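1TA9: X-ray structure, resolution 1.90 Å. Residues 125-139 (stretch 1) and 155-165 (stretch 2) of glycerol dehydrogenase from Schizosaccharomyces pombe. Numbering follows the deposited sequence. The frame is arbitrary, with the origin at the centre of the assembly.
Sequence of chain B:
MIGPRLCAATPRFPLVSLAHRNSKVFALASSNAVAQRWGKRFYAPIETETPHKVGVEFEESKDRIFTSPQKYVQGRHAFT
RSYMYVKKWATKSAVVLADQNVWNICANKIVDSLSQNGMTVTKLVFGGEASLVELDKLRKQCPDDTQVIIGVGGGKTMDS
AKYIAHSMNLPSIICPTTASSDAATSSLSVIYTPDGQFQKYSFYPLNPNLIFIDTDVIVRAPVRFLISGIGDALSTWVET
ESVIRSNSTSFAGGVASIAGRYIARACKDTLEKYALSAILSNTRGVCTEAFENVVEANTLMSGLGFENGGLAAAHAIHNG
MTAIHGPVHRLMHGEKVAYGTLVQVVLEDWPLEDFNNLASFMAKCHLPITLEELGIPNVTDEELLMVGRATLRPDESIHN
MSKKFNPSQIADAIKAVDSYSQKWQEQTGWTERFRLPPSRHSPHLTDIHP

Stretch 1 125-139: VFGGEASLVELDKLR
Stretch 2, residues 155-165: GKTMDSAKYIA

Two segments of one chain pack together here, burying 567 Å² in all. Stretch 2 is helical throughout, from Gly155 to Ala165, and the helix continues beyond Ala165, whereas stretch 1 runs as an irregular chain until Ser131, the N-cap residue, and then forms a helix from Leu132 to Arg139. The two helix axes approach to 9.9 Å, and their N-to-C directions differ by 59°, with a signed crossing angle of -59°. Three pairs fix the register: Phe126 CA lies 6.7 Å from Thr157 CA, Ala130 CA lies 5.8 Å from Lys156 CA, and Arg139 CA lies 6.0 Å from Ile164 CA.

Val125 (phi/psi -106/120) is extended and out of reach. Phe126 (-70/129) brings the first large contact. Its CA-to-CB bond points toward the helix, and the t rotamer (chi1 -177°, chi2 -131°) lays the ring along the first turn of stretch 2. One ring face lies over Thr157 CA; Phe126 CE1 is 3.5 Å from Lys156 CB, Phe126 CD1 is 3.4 Å from Thr157 OG1, and Phe126 CE2 is 3.1 Å from Ser160 OG. A broad, flat side chain suits this buried site because it can touch three residues at once.

The chain then turns through Gly127 (-76/9) and Gly128 (79/-18). The positive phi of Gly128 by itself favours glycine. Gly128 O lies 3.3 Å from Lys156 CD, in a side chain that is m at chi1 and t at chi2 to chi4, extended from CB outward. Glu129 (-101/108) points away. Ala130 (-82/46) points back toward the helix, and Ala130 CB sits 3.8 Å from Ser160 OG and 4.3 Å from Lys156 CB; the small methyl fits where the backbones run close.

Ser131 (-86/152) precedes the helix, and Ser131 O accepts the bond from Leu135 N at 2.7 Å. Leu132, with chi1 m and chi2 t, leaves its backbone sideways, but its end comes nearer: Leu132 CD2 is 3.7 Å from Tyr163 CZ. The side chains of Glu129, Ser131, Val133, Glu134 and Lys137 are modelled only to CB; as modelled, those of Val133, Glu134 and Lys137 do not reach stretch 2.

One turn beyond Ser131, the CA-to-CB bond of Leu135 points toward the partner helix. The m,t rotamer places Leu135 CD1 3.5 Å from Tyr163 CD2 and Leu135 CD2 3.1 Å from Ser160 OG, so the branched end bridges Ser160 and Tyr163, three residues apart on the helix. Ser160, itself m, is compact enough to accept this packing, and its hydroxyl is satisfied within its own helix, Ser160 OG donating to Lys156 O at 2.8 Å. Tyr163 (chi1 174°, chi2 76°) reaches along stretch 1 so that its ring meets Leu132 and Leu135 while its hydroxyl arrives near Asp136. Asp136 starts away, yet its m side chain brings OD1 to the edge of that ring, where Tyr163 OH donates a weak hydrogen bond of 3.5 Å to Asp136 OD1.

Leu138, again m,t, closes the apolar end of the contact, with Leu138 CB 3.8 Å from Ile164 CD1. Ile164 (m,t) also offers Ile164 CG2, 4.3 Å from Arg139 CB, the last atom modelled in that side chain.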

ATOM      1  N   VAL B 125      29.556 -36.443 -38.552  1.00 30.05           N
ATOM      2  CA  VAL B 125      28.423 -35.702 -39.080  1.00 30.58           C
ATOM      3  C   VAL B 125      27.116 -36.401 -38.730  1.00 31.12           C
ATOM      4  O   VAL B 125      26.895 -37.551 -39.105  1.00 31.03           O
ATOM      5  CB  VAL B 125      28.505 -35.557 -40.615  1.00 30.56           C
ATOM      6  CG1 VAL B 125      27.308 -34.763 -41.124  1.00 30.47           C
ATOM      7  CG2 VAL B 125      29.800 -34.873 -41.004  1.00 30.43           C
ATOM      8  N   PHE B 126      26.254 -35.703 -37.998  1.00 31.75           N
ATOM      9  CA  PHE B 126      24.969 -36.264 -37.619  1.00 32.50           C
ATOM     10  C   PHE B 126      24.136 -36.358 -38.886  1.00 33.20           C
ATOM     11  O   PHE B 126      24.009 -35.379 -39.625  1.00 33.20           O
ATOM     12  CB  PHE B 126      24.269 -35.358 -36.603  1.00 32.30           C
ATOM     13  CG  PHE B 126      22.956 -35.897 -36.114  1.00 32.28           C
ATOM     14  CD1 PHE B 126      21.821 -35.092 -36.100  1.00 32.23           C
ATOM     15  CD2 PHE B 126      22.852 -37.211 -35.663  1.00 32.18           C
ATOM     16  CE1 PHE B 126      20.599 -35.587 -35.645  1.00 32.30           C
ATOM     17  CE2 PHE B 126      21.634 -37.715 -35.205  1.00 32.23           C
ATOM     18  CZ  PHE B 126      20.505 -36.900 -35.198  1.00 32.15           C
ATOM     19  N   GLY B 127      23.576 -37.535 -39.140  1.00 34.01           N
ATOM     20  CA  GLY B 127      22.769 -37.726 -40.331  1.00 35.15           C
ATOM     21  C   GLY B 127      21.390 -37.107 -40.229  1.00 35.96           C
ATOM     22  O   GLY B 127      20.542 -37.324 -41.095  1.00 36.08           O
ATOM     23  N   GLY B 128      21.161 -36.337 -39.170  1.00 36.66           N
ATOM     24  CA  GLY B 128      19.870 -35.701 -38.987  1.00 37.60           C
ATOM     25  C   GLY B 128      18.837 -36.665 -38.440  1.00 38.28           C
ATOM     26  O   GLY B 128      17.807 -36.249 -37.909  1.00 38.38           O
ATOM     27  N   GLU B 129      19.118 -37.959 -38.570  1.00 38.85           N
ATOM     28  CA  GLU B 129      18.216 -38.999 -38.089  1.00 39.44           C
ATOM     29  C   GLU B 129      18.697 -39.557 -36.754  1.00 39.77           C
ATOM     30  O   GLU B 129      19.687 -40.289 -36.695  1.00 39.92           O
ATOM     31  CB  GLU B 129      18.117 -40.118 -39.121  1.00 39.52           C
ATOM     32  N   ALA B 130      17.984 -39.210 -35.687  1.00 40.06           N
ATOM     33  CA  ALA B 130      18.332 -39.659 -34.342  1.00 40.34           C
ATOM     34  C   ALA B 130      17.820 -41.067 -34.042  1.00 40.57           C
ATOM     35  O   ALA B 130      17.256 -41.319 -32.975  1.00 40.53           O
ATOM     36  CB  ALA B 130      17.780 -38.676 -33.314  1.00 40.31           C
ATOM     37  N   SER B 131      18.025 -41.983 -34.984  1.00 40.76           N
ATOM     38  CA  SER B 131      17.590 -43.364 -34.815  1.00 40.90           C
ATOM     39  C   SER B 131      18.658 -44.170 -34.086  1.00 41.03           C
ATOM     40  O   SER B 131      19.845 -43.855 -34.168  1.00 41.08           O
ATOM     41  CB  SER B 131      17.306 -43.988 -36.173  1.00 40.91           C
ATOM     42  N   LEU B 132      18.238 -45.208 -33.367  1.00 41.09           N
ATOM     43  CA  LEU B 132      19.180 -46.053 -32.644  1.00 41.10           C
ATOM     44  C   LEU B 132      20.167 -46.666 -33.632  1.00 41.10           C
ATOM     45  O   LEU B 132      21.345 -46.841 -33.322  1.00 40.99           O
ATOM     46  CB  LEU B 132      18.439 -47.165 -31.894  1.00 41.21           C
ATOM     47  CG  LEU B 132      17.619 -46.755 -30.668  1.00 41.35           C
ATOM     48  CD1 LEU B 132      16.843 -47.952 -30.142  1.00 41.43           C
ATOM     49  CD2 LEU B 132      18.545 -46.211 -29.592  1.00 41.37           C
ATOM     50  N   VAL B 133      19.674 -46.987 -34.825  1.00 40.98           N
ATOM     51  CA  VAL B 133      20.502 -47.577 -35.869  1.00 40.86           C
ATOM     52  C   VAL B 133      21.587 -46.597 -36.300  1.00 40.74           C
ATOM     53  O   VAL B 133      22.746 -46.973 -36.470  1.00 40.80           O
ATOM     54  CB  VAL B 133      19.639 -47.963 -37.066  1.00 40.99           C
ATOM     55  N   GLU B 134      21.202 -45.338 -36.476  1.00 40.50           N
ATOM     56  CA  GLU B 134      22.143 -44.304 -36.884  1.00 40.25           C
ATOM     57  C   GLU B 134      23.067 -43.936 -35.727  1.00 40.05           C
ATOM     58  O   GLU B 134      24.241 -43.629 -35.933  1.00 40.04           O
ATOM     59  CB  GLU B 134      21.386 -43.074 -37.366  1.00 40.31           C
ATOM     60  N   LEU B 135      22.530 -43.967 -34.511  1.00 39.76           N
ATOM     61  CA  LEU B 135      23.305 -43.637 -33.321  1.00 39.57           C
ATOM     62  C   LEU B 135      24.383 -44.679 -33.067  1.00 39.31           C
ATOM     63  O   LEU B 135      25.515 -44.344 -32.719  1.00 39.30           O
ATOM     64  CB  LEU B 135      22.392 -43.540 -32.096  1.00 39.69           C
ATOM     65  CG  LEU B 135      21.350 -42.420 -32.111  1.00 39.77           C
ATOM     66  CD1 LEU B 135      20.522 -42.478 -30.841  1.00 39.94           C
ATOM     67  CD2 LEU B 135      22.042 -41.075 -32.237  1.00 39.75           C
ATOM     68  N   ASP B 136      24.025 -45.946 -33.239  1.00 38.98           N
ATOM     69  CA  ASP B 136      24.977 -47.026 -33.031  1.00 38.49           C
ATOM     70  C   ASP B 136      26.060 -46.960 -34.098  1.00 37.93           C
ATOM     71  O   ASP B 136      27.213 -47.306 -33.844  1.00 37.82           O
ATOM     72  CB  ASP B 136      24.265 -48.380 -33.077  1.00 38.91           C
ATOM     73  CG  ASP B 136      23.307 -48.568 -31.915  1.00 39.21           C
ATOM     74  OD1 ASP B 136      23.744 -48.407 -30.757  1.00 39.41           O
ATOM     75  OD2 ASP B 136      22.120 -48.877 -32.157  1.00 39.58           O
ATOM     76  N   LYS B 137      25.685 -46.507 -35.291  1.00 37.24           N
ATOM     77  CA  LYS B 137      26.640 -46.379 -36.383  1.00 36.56           C
ATOM     78  C   LYS B 137      27.648 -45.300 -35.998  1.00 36.10           C
ATOM     79  O   LYS B 137      28.848 -45.436 -36.236  1.00 35.91           O
ATOM     80  CB  LYS B 137      25.922 -45.997 -37.670  1.00 36.69           C
ATOM     81  N   LEU B 138      27.146 -44.228 -35.391  1.00 35.48           N
ATOM     82  CA  LEU B 138      27.997 -43.129 -34.953  1.00 34.95           C
ATOM     83  C   LEU B 138      28.948 -43.599 -33.856  1.00 34.62           C
ATOM     84  O   LEU B 138      30.146 -43.324 -33.904  1.00 34.46           O
ATOM     85  CB  LEU B 138      27.139 -41.974 -34.431  1.00 34.83           C
ATOM     86  CG  LEU B 138      26.321 -41.196 -35.463  1.00 34.81           C
ATOM     87  CD1 LEU B 138      25.427 -40.188 -34.756  1.00 34.67           C
ATOM     88  CD2 LEU B 138      27.259 -40.494 -36.437  1.00 34.81           C
ATOM     89  N   ARG B 139      28.410 -44.312 -32.870  1.00 34.27           N
ATOM     90  CA  ARG B 139      29.215 -44.815 -31.764  1.00 34.02           C
ATOM     91  C   ARG B 139      30.395 -45.641 -32.272  1.00 33.85           C
ATOM     92  O   ARG B 139      31.500 -45.563 -31.730  1.00 33.83           O
ATOM     93  CB  ARG B 139      28.352 -45.657 -30.831  1.00 34.02           C
ATOM     94  N   GLY B 155      18.163 -30.143 -30.729  1.00 23.50           N
ATOM     95  CA  GLY B 155      17.722 -31.268 -29.920  1.00 24.03           C
ATOM     96  C   GLY B 155      18.143 -32.655 -30.366  1.00 24.49           C
ATOM     97  O   GLY B 155      18.626 -33.445 -29.555  1.00 24.40           O
ATOM     98  N   LYS B 156      17.951 -32.965 -31.644  1.00 24.99           N
ATOM     99  CA  LYS B 156      18.327 -34.274 -32.162  1.00 25.53           C
ATOM    100  C   LYS B 156      19.816 -34.535 -31.978  1.00 25.56           C
ATOM    101  O   LYS B 156      20.216 -35.621 -31.559  1.00 25.62           O
ATOM    102  CB  LYS B 156      17.965 -34.393 -33.646  1.00 25.96           C
ATOM    103  CG  LYS B 156      16.471 -34.537 -33.920  1.00 26.85           C
ATOM    104  CD  LYS B 156      16.214 -34.791 -35.400  1.00 27.40           C
ATOM    105  CE  LYS B 156      14.735 -34.979 -35.686  1.00 27.96           C
ATOM    106  NZ  LYS B 156      14.491 -35.279 -37.128  1.00 28.34           N
ATOM    107  N   THR B 157      20.638 -33.539 -32.287  1.00 25.48           N
ATOM    108  CA  THR B 157      22.077 -33.699 -32.139  1.00 25.55           C
ATOM    109  C   THR B 157      22.450 -33.807 -30.663  1.00 25.65           C
ATOM    110  O   THR B 157      23.289 -34.627 -30.282  1.00 25.51           O
ATOM    111  CB  THR B 157      22.840 -32.513 -32.761  1.00 25.44           C
ATOM    112  OG1 THR B 157      22.515 -32.419 -34.152  1.00 25.58           O
ATOM    113  CG2 THR B 157      24.343 -32.704 -32.613  1.00 25.29           C
ATOM    114  N   MET B 158      21.819 -32.979 -29.834  1.00 25.71           N
ATOM    115  CA  MET B 158      22.098 -32.985 -28.404  1.00 25.94           C
ATOM    116  C   MET B 158      21.706 -34.314 -27.762  1.00 25.91           C
ATOM    117  O   MET B 158      22.429 -34.836 -26.915  1.00 25.81           O
ATOM    118  CB  MET B 158      21.371 -31.824 -27.712  1.00 26.35           C
ATOM    119  CG  MET B 158      21.909 -30.446 -28.095  1.00 27.03           C
ATOM    120  SD  MET B 158      21.277 -29.078 -27.074  1.00 27.74           S
ATOM    121  CE  MET B 158      19.992 -28.413 -28.152  1.00 27.65           C
ATOM    122  N   ASP B 159      20.567 -34.866 -28.166  1.00 25.83           N
ATOM    123  CA  ASP B 159      20.133 -36.138 -27.608  1.00 25.93           C
ATOM    124  C   ASP B 159      20.996 -37.291 -28.103  1.00 25.56           C
ATOM    125  O   ASP B 159      21.239 -38.251 -27.372  1.00 25.57           O
ATOM    126  CB  ASP B 159      18.660 -36.389 -27.930  1.00 26.58           C
ATOM    127  CG  ASP B 159      17.740 -35.511 -27.109  1.00 27.12           C
ATOM    128  OD1 ASP B 159      17.931 -35.455 -25.877  1.00 27.60           O
ATOM    129  OD2 ASP B 159      16.832 -34.879 -27.684  1.00 27.72           O
ATOM    130  N   SER B 160      21.465 -37.195 -29.341  1.00 25.08           N
ATOM    131  CA  SER B 160      22.319 -38.235 -29.899  1.00 24.63           C
ATOM    132  C   SER B 160      23.638 -38.257 -29.126  1.00 24.22           C
ATOM    133  O   SER B 160      24.189 -39.323 -28.840  1.00 24.10           O
ATOM    134  CB  SER B 160      22.584 -37.964 -31.384  1.00 24.76           C
ATOM    135  OG  SER B 160      21.388 -38.072 -32.141  1.00 24.88           O
ATOM    136  N   ALA B 161      24.129 -37.071 -28.778  1.00 23.71           N
ATOM    137  CA  ALA B 161      25.378 -36.947 -28.034  1.00 23.37           C
ATOM    138  C   ALA B 161      25.261 -37.561 -26.641  1.00 23.14           C
ATOM    139  O   ALA B 161      26.168 -38.259 -26.184  1.00 22.89           O
ATOM    140  CB  ALA B 161      25.776 -35.479 -27.925  1.00 23.39           C
ATOM    141  N   LYS B 162      24.142 -37.300 -25.969  1.00 22.92           N
ATOM    142  CA  LYS B 162      23.909 -37.828 -24.630  1.00 22.96           C
ATOM    143  C   LYS B 162      23.820 -39.347 -24.665  1.00 22.99           C
ATOM    144  O   LYS B 162      24.342 -40.033 -23.787  1.00 22.73           O
ATOM    145  CB  LYS B 162      22.613 -37.251 -24.046  1.00 22.92           C
ATOM    146  CG  LYS B 162      22.651 -35.748 -23.801  1.00 23.01           C
ATOM    147  CD  LYS B 162      21.313 -35.231 -23.290  1.00 23.18           C
ATOM    148  CE  LYS B 162      21.331 -33.710 -23.162  1.00 23.65           C
ATOM    149  NZ  LYS B 162      20.030 -33.155 -22.676  1.00 23.59           N
ATOM    150  N   TYR B 163      23.146 -39.864 -25.687  1.00 23.16           N
ATOM    151  CA  TYR B 163      22.985 -41.304 -25.845  1.00 23.45           C
ATOM    152  C   TYR B 163      24.339 -41.984 -26.029  1.00 23.28           C
ATOM    153  O   TYR B 163      24.670 -42.933 -25.320  1.00 23.34           O
ATOM    154  CB  TYR B 163      22.094 -41.603 -27.052  1.00 24.15           C
ATOM    155  CG  TYR B 163      21.982 -43.079 -27.372  1.00 25.10           C
ATOM    156  CD1 TYR B 163      21.179 -43.922 -26.602  1.00 25.43           C
ATOM    157  CD2 TYR B 163      22.704 -43.637 -28.425  1.00 25.47           C
ATOM    158  CE1 TYR B 163      21.100 -45.289 -26.876  1.00 25.91           C
ATOM    159  CE2 TYR B 163      22.634 -44.999 -28.707  1.00 25.98           C
ATOM    160  CZ  TYR B 163      21.829 -45.818 -27.929  1.00 25.97           C
ATOM    161  OH  TYR B 163      21.756 -47.165 -28.211  1.00 26.49           O
ATOM    162  N   ILE B 164      25.119 -41.496 -26.986  1.00 23.03           N
ATOM    163  CA  ILE B 164      26.432 -42.071 -27.265  1.00 22.77           C
ATOM    164  C   ILE B 164      27.350 -41.995 -26.047  1.00 22.55           C
ATOM    165  O   ILE B 164      28.012 -42.973 -25.699  1.00 22.27           O
ATOM    166  CB  ILE B 164      27.097 -41.355 -28.462  1.00 22.91           C
ATOM    167  CG1 ILE B 164      26.230 -41.541 -29.708  1.00 23.05           C
ATOM    168  CG2 ILE B 164      28.503 -41.904 -28.695  1.00 22.97           C
ATOM    169  CD1 ILE B 164      26.689 -40.741 -30.911  1.00 23.43           C
ATOM    170  N   ALA B 165      27.383 -40.835 -25.397  1.00 22.28           N
ATOM    171  CA  ALA B 165      28.221 -40.645 -24.219  1.00 22.17           C
ATOM    172  C   ALA B 165      27.827 -41.628 -23.120  1.00 22.19           C
ATOM    173  O   ALA B 165      28.683 -42.229 -22.466  1.00 22.17           O
ATOM    174  CB  ALA B 165      28.092 -39.208 -23.712  1.00 22.02           C
TER